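Local coordinates for hypothetical protein Atu1913 (Agrobacterium tumefaciens str., PDB 2B1Y) that is of unknown function but belongs to the DUF1883 family and forms in the crystal a two-fold symmetric pair whose chains are joined through shared beta-strand pairing, at the interface of chains A and B. Sequence-based numbering; all coordinates share one arbitrary frame. Chains: chain A/B, hypothetical protein Atu1913.

Contact 1 joins strands 8-16 and 21-26 of chain A to strands 69-76 and 86-91 of chain B. Contact 3 and part of contact 2 reverse the chains; contact 2 adds strand 52-56 and the loop before 86-91 of chain A, and the 27-30 turn of chain B. Contacts 2 and 3 share A:Ile75 and A:Ser86, their C-alpha centres about 11 Å apart. That of contact 1 lies about 39 Å from contact 2 and 42 Å from contact 3, yet it repeats, chains exchanged, the Tyr11-Ser86-Val88 grouping of contact 3 and the Leu26-Ile75 packing of contact 2. Such intertwining suggests a genuine dimer.

Contact 1: the interface of chains A and B. Residues chain A 9, 11, 24-26; chain B 75, 85-88.
The ring of A:Tyr11 and the branched side chains of B:Val88 and B:Ile75 meet at the apolar centre. B:Val88 CG1 rests over one ring face, 3.7 Å from the ring centroid and offset toward the rim at CD1, in a CH-pi contact. This methyl stands between the backbone N and the carbonyl carbon (chi1 59°), while CG2 points away to run beside CG1 of A:Ile24. B:Ile75 crosses the ring at an angle, its CG1 4.0 Å from A:Tyr11 CE2. At the end of this CG1 arm, CD1 lies next to A:Ile24 CG2, the two side chains passing in opposite directions. The short branch, B:Ile75 CG2, reaches A:Leu26 CD2 at 3.5 Å.

Beyond the carbons, the A:Tyr11 hydroxyl OH meets B:Ser86 OG at 2.7 Å, the serine oxygen lying at the ring edge and in its plane. The same phenol oxygen is 3.1 Å from B:Ser86 O, a second possible acceptor, so its rotation is probably limited. A water links B:Ser86 OG to A:Thr9 OG1, 2.7 Å from each, and carries the polar chain to the rim.

Backbone pairing frames the patch. A:Thr9 N donates to B:Ile75 O at 2.7 Å, and A:Thr9 O accepts from B:Ile75 N; A:Ser25 and B:Ser87 exchange a like pair of bonds. Strands 8-16 and 21-26 of chain A thereby run antiparallel to strands 69-76 and 86-91 of chain B, extending the sheet structure across the chain boundary.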
loop_
_atom_site.group_PDB
_atom_site.type_symbol
_atom_site.label_atom_id
_atom_site.label_comp_id
_atom_site.label_asym_id
_atom_site.label_seq_id
_atom_site.Cartn_x
_atom_site.Cartn_y
_atom_site.Cartn_z
ATOM N N THR A 9 -1.291 14.423 5.622
ATOM C CA THR A 9 -0.558 15.328 6.459
ATOM C C THR A 9 0.397 14.505 7.308
ATOM O O THR A 9 -0.009 13.505 7.868
ATOM C CB THR A 9 -1.511 16.011 7.451
ATOM O OG1 THR A 9 -2.463 16.791 6.728
ATOM C CG2 THR A 9 -0.714 16.901 8.403
ATOM N N TYR A 11 3.016 14.429 10.501
ATOM C CA TYR A 11 3.695 14.957 11.697
ATOM C C TYR A 11 4.898 14.056 12.020
ATOM O O TYR A 11 4.736 12.870 12.300
ATOM C CB TYR A 11 2.763 15.017 12.939
ATOM C CG TYR A 11 1.470 15.773 12.718
ATOM C CD1 TYR A 11 1.372 17.119 13.083
ATOM C CD2 TYR A 11 0.351 15.154 12.134
ATOM C CE1 TYR A 11 0.202 17.865 12.877
ATOM C CE2 TYR A 11 -0.864 15.914 11.911
ATOM C CZ TYR A 11 -0.898 17.269 12.296
ATOM O OH TYR A 11 -2.019 18.030 12.092
ATOM N N ILE A 24 -5.522 13.182 19.065
ATOM C CA ILE A 24 -5.556 13.612 17.670
ATOM C C ILE A 24 -6.943 14.115 17.309
ATOM O O ILE A 24 -7.918 13.377 17.546
ATOM C CB ILE A 24 -5.172 12.409 16.744
ATOM C CG1 ILE A 24 -3.792 11.856 17.139
ATOM C CG2 ILE A 24 -5.276 12.793 15.261
ATOM C CD1 ILE A 24 -3.627 10.419 16.766
ATOM N N SER A 25 -7.047 15.358 16.798
ATOM C CA SER A 25 -8.335 15.945 16.430
ATOM C C SER A 25 -8.449 15.949 14.914
ATOM O O SER A 25 -7.446 16.190 14.231
ATOM C CB SER A 25 -8.451 17.406 16.921
ATOM O OG SER A 25 -8.426 17.508 18.373
ATOM N N LEU A 26 -9.654 15.755 14.382
ATOM C CA LEU A 26 -9.877 15.747 12.929
ATOM C C LEU A 26 -11.175 16.388 12.615
ATOM O O LEU A 26 -12.099 16.260 13.403
ATOM C CB LEU A 26 -10.019 14.334 12.388
ATOM C CG LEU A 26 -8.895 13.387 12.588
ATOM C CD1 LEU A 26 -9.439 12.010 12.292
ATOM C CD2 LEU A 26 -7.847 13.747 11.609
ATOM N N ILE B 75 -2.070 11.628 8.850
ATOM C CA ILE B 75 -3.510 11.773 8.621
ATOM C C ILE B 75 -3.703 11.757 7.114
ATOM O O ILE B 75 -3.033 12.504 6.406
ATOM C CB ILE B 75 -4.044 13.133 9.163
ATOM C CG1 ILE B 75 -3.626 13.304 10.643
ATOM C CG2 ILE B 75 -5.554 13.232 8.959
ATOM C CD1 ILE B 75 -4.133 12.248 11.547
ATOM N N GLU B 85 -8.798 18.465 8.162
ATOM C CA GLU B 85 -7.950 19.272 9.030
ATOM C C GLU B 85 -7.683 18.473 10.301
ATOM O O GLU B 85 -8.540 17.700 10.786
ATOM C CB GLU B 85 -8.596 20.580 9.440
ATOM C CG GLU B 85 -8.045 21.800 8.716
ATOM C CD GLU B 85 -8.825 22.117 7.497
ATOM O OE1 GLU B 85 -10.050 22.376 7.640
ATOM O OE2 GLU B 85 -8.226 22.113 6.390
ATOM N N SER B 86 -6.522 18.697 10.880
ATOM C CA SER B 86 -6.134 17.902 12.012
ATOM C C SER B 86 -5.219 18.676 12.961
ATOM O O SER B 86 -4.618 19.708 12.602
ATOM C CB SER B 86 -5.451 16.611 11.546
ATOM O OG SER B 86 -4.185 16.880 10.955
ATOM N N SER B 87 -5.148 18.166 14.180
ATOM C CA SER B 87 -4.198 18.643 15.181
ATOM C C SER B 87 -3.814 17.461 16.049
ATOM O O SER B 87 -4.560 16.463 16.143
ATOM C CB SER B 87 -4.753 19.832 15.973
ATOM O OG SER B 87 -5.749 19.401 16.874
ATOM N N VAL B 88 -2.621 17.529 16.635
ATOM C CA VAL B 88 -2.138 16.482 17.521
ATOM C C VAL B 88 -1.503 17.107 18.789
ATOM O O VAL B 88 -0.719 18.055 18.710
ATOM C CB VAL B 88 -1.185 15.450 16.799
ATOM C CG1 VAL B 88 0.032 16.102 16.196
ATOM C CG2 VAL B 88 -0.778 14.302 17.762
HETATM O O HOH W 1 -4.577 17.222 8.282
#

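Contact 2: the interface of chains A and B. Residues chain A 56, 75, 82, 84-86; chain B 26-30.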
loop_
_atom_site.group_PDB
_atom_site.type_symbol
_atom_site.label_atom_id
_atom_site.label_comp_id
_atom_site.label_asym_id
_atom_site.label_seq_id
_atom_site.Cartn_x
_atom_site.Cartn_y
_atom_site.Cartn_z
ATOM N N ALA A 56 -9.795 -9.994 -9.761
ATOM C CA ALA A 56 -10.207 -10.798 -10.886
ATOM C C ALA A 56 -11.282 -11.736 -10.406
ATOM O O ALA A 56 -11.096 -12.375 -9.374
ATOM C CB ALA A 56 -8.996 -11.574 -11.475
ATOM N N ILE A 75 0.191 -11.910 -8.715
ATOM C CA ILE A 75 -1.098 -12.463 -8.289
ATOM C C ILE A 75 -1.074 -12.472 -6.771
ATOM O O ILE A 75 -0.123 -12.976 -6.179
ATOM C CB ILE A 75 -1.282 -13.930 -8.780
ATOM C CG1 ILE A 75 -1.045 -14.003 -10.307
ATOM C CG2 ILE A 75 -2.654 -14.461 -8.369
ATOM C CD1 ILE A 75 -1.959 -13.160 -11.109
ATOM N N GLY A 82 -7.241 -16.488 0.693
ATOM C CA GLY A 82 -6.080 -17.290 0.306
ATOM C C GLY A 82 -5.542 -16.972 -1.087
ATOM O O GLY A 82 -6.163 -16.217 -1.842
ATOM N N ALA A 84 -4.641 -17.713 -4.875
ATOM C CA ALA A 84 -5.063 -18.491 -6.038
ATOM C C ALA A 84 -3.869 -19.197 -6.682
ATOM O O ALA A 84 -2.739 -18.674 -6.641
ATOM C CB ALA A 84 -5.738 -17.535 -7.107
ATOM N N GLU A 85 -4.088 -20.395 -7.236
ATOM C CA GLU A 85 -3.171 -20.937 -8.230
ATOM C C GLU A 85 -3.329 -20.122 -9.510
ATOM O O GLU A 85 -4.434 -19.642 -9.854
ATOM C CB GLU A 85 -3.460 -22.385 -8.573
ATOM C CG GLU A 85 -2.480 -23.376 -7.959
ATOM C CD GLU A 85 -2.957 -23.881 -6.650
ATOM O OE1 GLU A 85 -4.060 -24.489 -6.625
ATOM O OE2 GLU A 85 -2.236 -23.679 -5.637
ATOM N N SER A 86 -2.247 -20.009 -10.249
ATOM C CA SER A 86 -2.270 -19.160 -11.408
ATOM C C SER A 86 -1.311 -19.654 -12.492
ATOM O O SER A 86 -0.391 -20.458 -12.242
ATOM C CB SER A 86 -1.935 -17.717 -11.015
ATOM O OG SER A 86 -0.575 -17.593 -10.613
ATOM N N LEU B 26 -6.558 -18.182 -13.217
ATOM C CA LEU B 26 -6.568 -18.209 -11.747
ATOM C C LEU B 26 -7.566 -19.193 -11.268
ATOM O O LEU B 26 -8.587 -19.357 -11.915
ATOM C CB LEU B 26 -7.038 -16.888 -11.162
ATOM C CG LEU B 26 -6.278 -15.658 -11.497
ATOM C CD1 LEU B 26 -7.153 -14.494 -11.099
ATOM C CD2 LEU B 26 -5.045 -15.677 -10.682
ATOM N N SER B 27 -7.301 -19.797 -10.112
ATOM C CA SER B 27 -8.203 -20.820 -9.582
ATOM C C SER B 27 -9.372 -20.242 -8.759
ATOM O O SER B 27 -10.429 -20.870 -8.639
ATOM C CB SER B 27 -7.413 -21.825 -8.756
ATOM O OG SER B 27 -6.902 -21.181 -7.612
ATOM N N SER B 28 -9.165 -19.059 -8.179
ATOM C CA SER B 28 -10.176 -18.421 -7.312
ATOM C C SER B 28 -10.047 -16.888 -7.353
ATOM O O SER B 28 -9.046 -16.360 -7.880
ATOM C CB SER B 28 -10.049 -18.931 -5.866
ATOM O OG SER B 28 -8.710 -18.816 -5.437
ATOM N N VAL B 29 -11.041 -16.177 -6.811
ATOM C CA VAL B 29 -10.949 -14.687 -6.722
ATOM C C VAL B 29 -9.636 -14.237 -6.052
ATOM O O VAL B 29 -9.327 -14.653 -4.935
ATOM C CB VAL B 29 -12.190 -14.127 -5.972
ATOM C CG1 VAL B 29 -12.145 -12.580 -5.842
ATOM C CG2 VAL B 29 -13.426 -14.547 -6.709
ATOM N N ASN B 30 -8.851 -13.437 -6.780
ATOM C CA ASN B 30 -7.605 -12.852 -6.290
ATOM C C ASN B 30 -7.328 -11.573 -7.063
ATOM O O ASN B 30 -8.051 -11.241 -8.011
ATOM C CB ASN B 30 -6.414 -13.808 -6.466
ATOM C CG ASN B 30 -6.007 -14.507 -5.186
ATOM O OD1 ASN B 30 -6.799 -14.682 -4.238
ATOM N ND2 ASN B 30 -4.765 -14.947 -5.157
#
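B:Leu26 drives its two methyl groups between A:Ala56 and A:Ile75. Its CG is anti to the carbonyl carbon (chi1 -59°), and from there the branches part: CD1 packs on A:Ala56 CB at 3.5 Å, a tight fit, while CD2 turns to A:Ile75 CG2. B:Leu26 CD2 also lies 3.7 Å from A:Ser86 CB. The A:Ala84 methyl CB packs against B:Asn30 CG at the base of the amide, a van der Waals contact.

Hydrogen bonds, mostly from main chain to main chain, join the turn to chain A. B:Ser27 grips A:Glu85 twice: its N donates to A:Glu85 O at 2.9 Å, and its side-chain hydroxyl OG accepts from A:Glu85 N at 2.9 Å. Both bonds are noticeably bent, 138° at the hydrogen. A straighter bond, 172° at the hydrogen, runs from A:Ala56 N to B:Asn30 O over 2.8 Å.

The B:Asn30 amide is doubtful as modelled. OD1 lies 2.9 Å from A:Gly82 O, two acceptors, and ND2 lies 2.8 Å from A:Ala84 N, two donors; exchanging the amide atoms would turn both pairs into plausible hydrogen bonds.

The turn between strands 21-26 and 30-36 of chain B thus fits between strand 52-56 of chain A and the loop that precedes its strand 86-91.

Contact 3: the interface of chains A and B. Residues chain A 73, 75, 86-88, 90; chain B 11, 13, 23-24.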
loop_
_atom_site.group_PDB
_atom_site.type_symbol
_atom_site.label_atom_id
_atom_site.label_comp_id
_atom_site.label_asym_id
_atom_site.label_seq_id
_atom_site.Cartn_x
_atom_site.Cartn_y
_atom_site.Cartn_z
ATOM N N LEU A 73 4.315 -9.342 -13.078
ATOM C CA LEU A 73 2.909 -9.654 -12.865
ATOM C C LEU A 73 2.801 -10.234 -11.467
ATOM O O LEU A 73 3.517 -11.209 -11.139
ATOM C CB LEU A 73 2.419 -10.680 -13.889
ATOM C CG LEU A 73 0.972 -11.116 -13.651
ATOM C CD1 LEU A 73 0.089 -9.928 -13.974
ATOM C CD2 LEU A 73 0.657 -12.316 -14.492
ATOM N N ILE A 75 0.191 -11.910 -8.715
ATOM C CA ILE A 75 -1.098 -12.463 -8.289
ATOM C C ILE A 75 -1.074 -12.472 -6.771
ATOM O O ILE A 75 -0.123 -12.976 -6.179
ATOM C CB ILE A 75 -1.282 -13.930 -8.780
ATOM C CG1 ILE A 75 -1.045 -14.003 -10.307
ATOM C CG2 ILE A 75 -2.654 -14.461 -8.369
ATOM C CD1 ILE A 75 -1.959 -13.160 -11.109
ATOM N N SER A 86 -2.247 -20.009 -10.249
ATOM C CA SER A 86 -2.270 -19.160 -11.408
ATOM C C SER A 86 -1.311 -19.654 -12.492
ATOM O O SER A 86 -0.391 -20.458 -12.242
ATOM C CB SER A 86 -1.935 -17.717 -11.015
ATOM O OG SER A 86 -0.575 -17.593 -10.613
ATOM N N SER A 87 -1.563 -19.171 -13.698
ATOM C CA SER A 87 -0.665 -19.371 -14.831
ATOM C C SER A 87 -0.767 -18.147 -15.720
ATOM O O SER A 87 -1.777 -17.412 -15.687
ATOM C CB SER A 87 -0.954 -20.686 -15.563
ATOM O OG SER A 87 -2.148 -20.583 -16.306
ATOM N N VAL A 88 0.300 -17.877 -16.468
ATOM C CA VAL A 88 0.328 -16.753 -17.391
ATOM C C VAL A 88 0.933 -17.192 -18.748
ATOM O O VAL A 88 1.962 -17.868 -18.799
ATOM C CB VAL A 88 1.030 -15.473 -16.788
ATOM C CG1 VAL A 88 2.455 -15.729 -16.375
ATOM C CG2 VAL A 88 0.945 -14.277 -17.774
HETATM N N MSE A 90 2.076 -15.642 -22.456
HETATM C CA MSE A 90 2.459 -14.382 -23.042
HETATM C C MSE A 90 2.172 -14.490 -24.547
HETATM O O MSE A 90 2.807 -15.303 -25.271
HETATM C CB MSE A 90 3.938 -14.076 -22.728
HETATM C CG MSE A 90 4.303 -13.950 -21.177
HETATM SE SE MSE A 90 6.196 -13.420 -21.127
HETATM C CE MSE A 90 6.955 -14.981 -21.978
ATOM N N TYR B 11 5.589 -13.141 -11.120
ATOM C CA TYR B 11 6.218 -13.473 -12.410
ATOM C C TYR B 11 7.049 -12.268 -12.879
ATOM O O TYR B 11 6.511 -11.186 -13.108
ATOM C CB TYR B 11 5.179 -13.828 -13.510
ATOM C CG TYR B 11 4.207 -14.923 -13.126
ATOM C CD1 TYR B 11 4.455 -16.247 -13.502
ATOM C CD2 TYR B 11 3.049 -14.645 -12.378
ATOM C CE1 TYR B 11 3.595 -17.297 -13.150
ATOM C CE2 TYR B 11 2.153 -15.721 -12.004
ATOM C CZ TYR B 11 2.461 -17.034 -12.408
ATOM O OH TYR B 11 1.651 -18.085 -12.065
ATOM N N LEU B 13 8.407 -10.904 -15.877
ATOM C CA LEU B 13 8.175 -11.124 -17.309
ATOM C C LEU B 13 9.252 -10.536 -18.219
ATOM O O LEU B 13 9.176 -10.692 -19.443
ATOM C CB LEU B 13 6.808 -10.556 -17.733
ATOM C CG LEU B 13 5.605 -11.109 -16.949
ATOM C CD1 LEU B 13 4.342 -10.468 -17.464
ATOM C CD2 LEU B 13 5.508 -12.611 -17.084
ATOM N N GLU B 23 -2.226 -13.542 -21.010
ATOM C CA GLU B 23 -3.400 -14.327 -20.714
ATOM C C GLU B 23 -3.248 -15.024 -19.354
ATOM O O GLU B 23 -2.402 -15.926 -19.174
ATOM C CB GLU B 23 -3.652 -15.340 -21.850
ATOM C CG GLU B 23 -4.913 -16.193 -21.600
ATOM C CD GLU B 23 -5.392 -16.904 -22.841
ATOM O OE1 GLU B 23 -4.808 -17.929 -23.193
ATOM O OE2 GLU B 23 -6.354 -16.430 -23.477
ATOM N N ILE B 24 -4.052 -14.615 -18.376
ATOM C CA ILE B 24 -3.764 -15.007 -17.000
ATOM C C ILE B 24 -4.880 -15.885 -16.459
ATOM O O ILE B 24 -6.050 -15.468 -16.542
ATOM C CB ILE B 24 -3.622 -13.726 -16.112
ATOM C CG1 ILE B 24 -2.532 -12.803 -16.684
ATOM C CG2 ILE B 24 -3.401 -14.091 -14.638
ATOM C CD1 ILE B 24 -2.743 -11.373 -16.308
#
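B:Tyr11 and A:Leu73 lie side by side in an antiparallel strand pairing between two copies of this DUF1883-family protein. A:Leu73 has CG anti to the backbone N (chi1 176°), which carries its fork alongside the tyrosine ring, with CD2 4.0 Å from B:Tyr11 CD2. The same fork meets B:Ile24 tip to tip: A:Leu73 CD1 is 3.9 Å from B:Ile24 CD1, and CD2 comes to its CG1. The contacts of Tyr11 with Ser86 and Val88 recur here with the chains exchanged, so the phenol is held at its tip and over a face.

Further along, B:Leu13 spreads its two methyls to separate partners on chain A. CD1 touches A:Leu73 CB at 4.1 Å, on the backbone side of the leucine fork. The other methyl faces the selenomethionine A:Met90, whose chain is bent at chi3 (-62°); the two side chains pass in opposite directions, with B:Leu13 CD2 a loose 4.2 Å from A:Met90 SE.

The main chain positions these groups. B:Tyr11 N donates to A:Leu73 O at 2.8 Å and A:Leu73 N to B:Tyr11 O, nearly straight at 168° at the hydrogen, fixing strand 8-16 of chain B against strand 69-76 of chain A. A:Val88 and B:Ile24 form an antiparallel bridge, aligning strands 86-91 and 21-26.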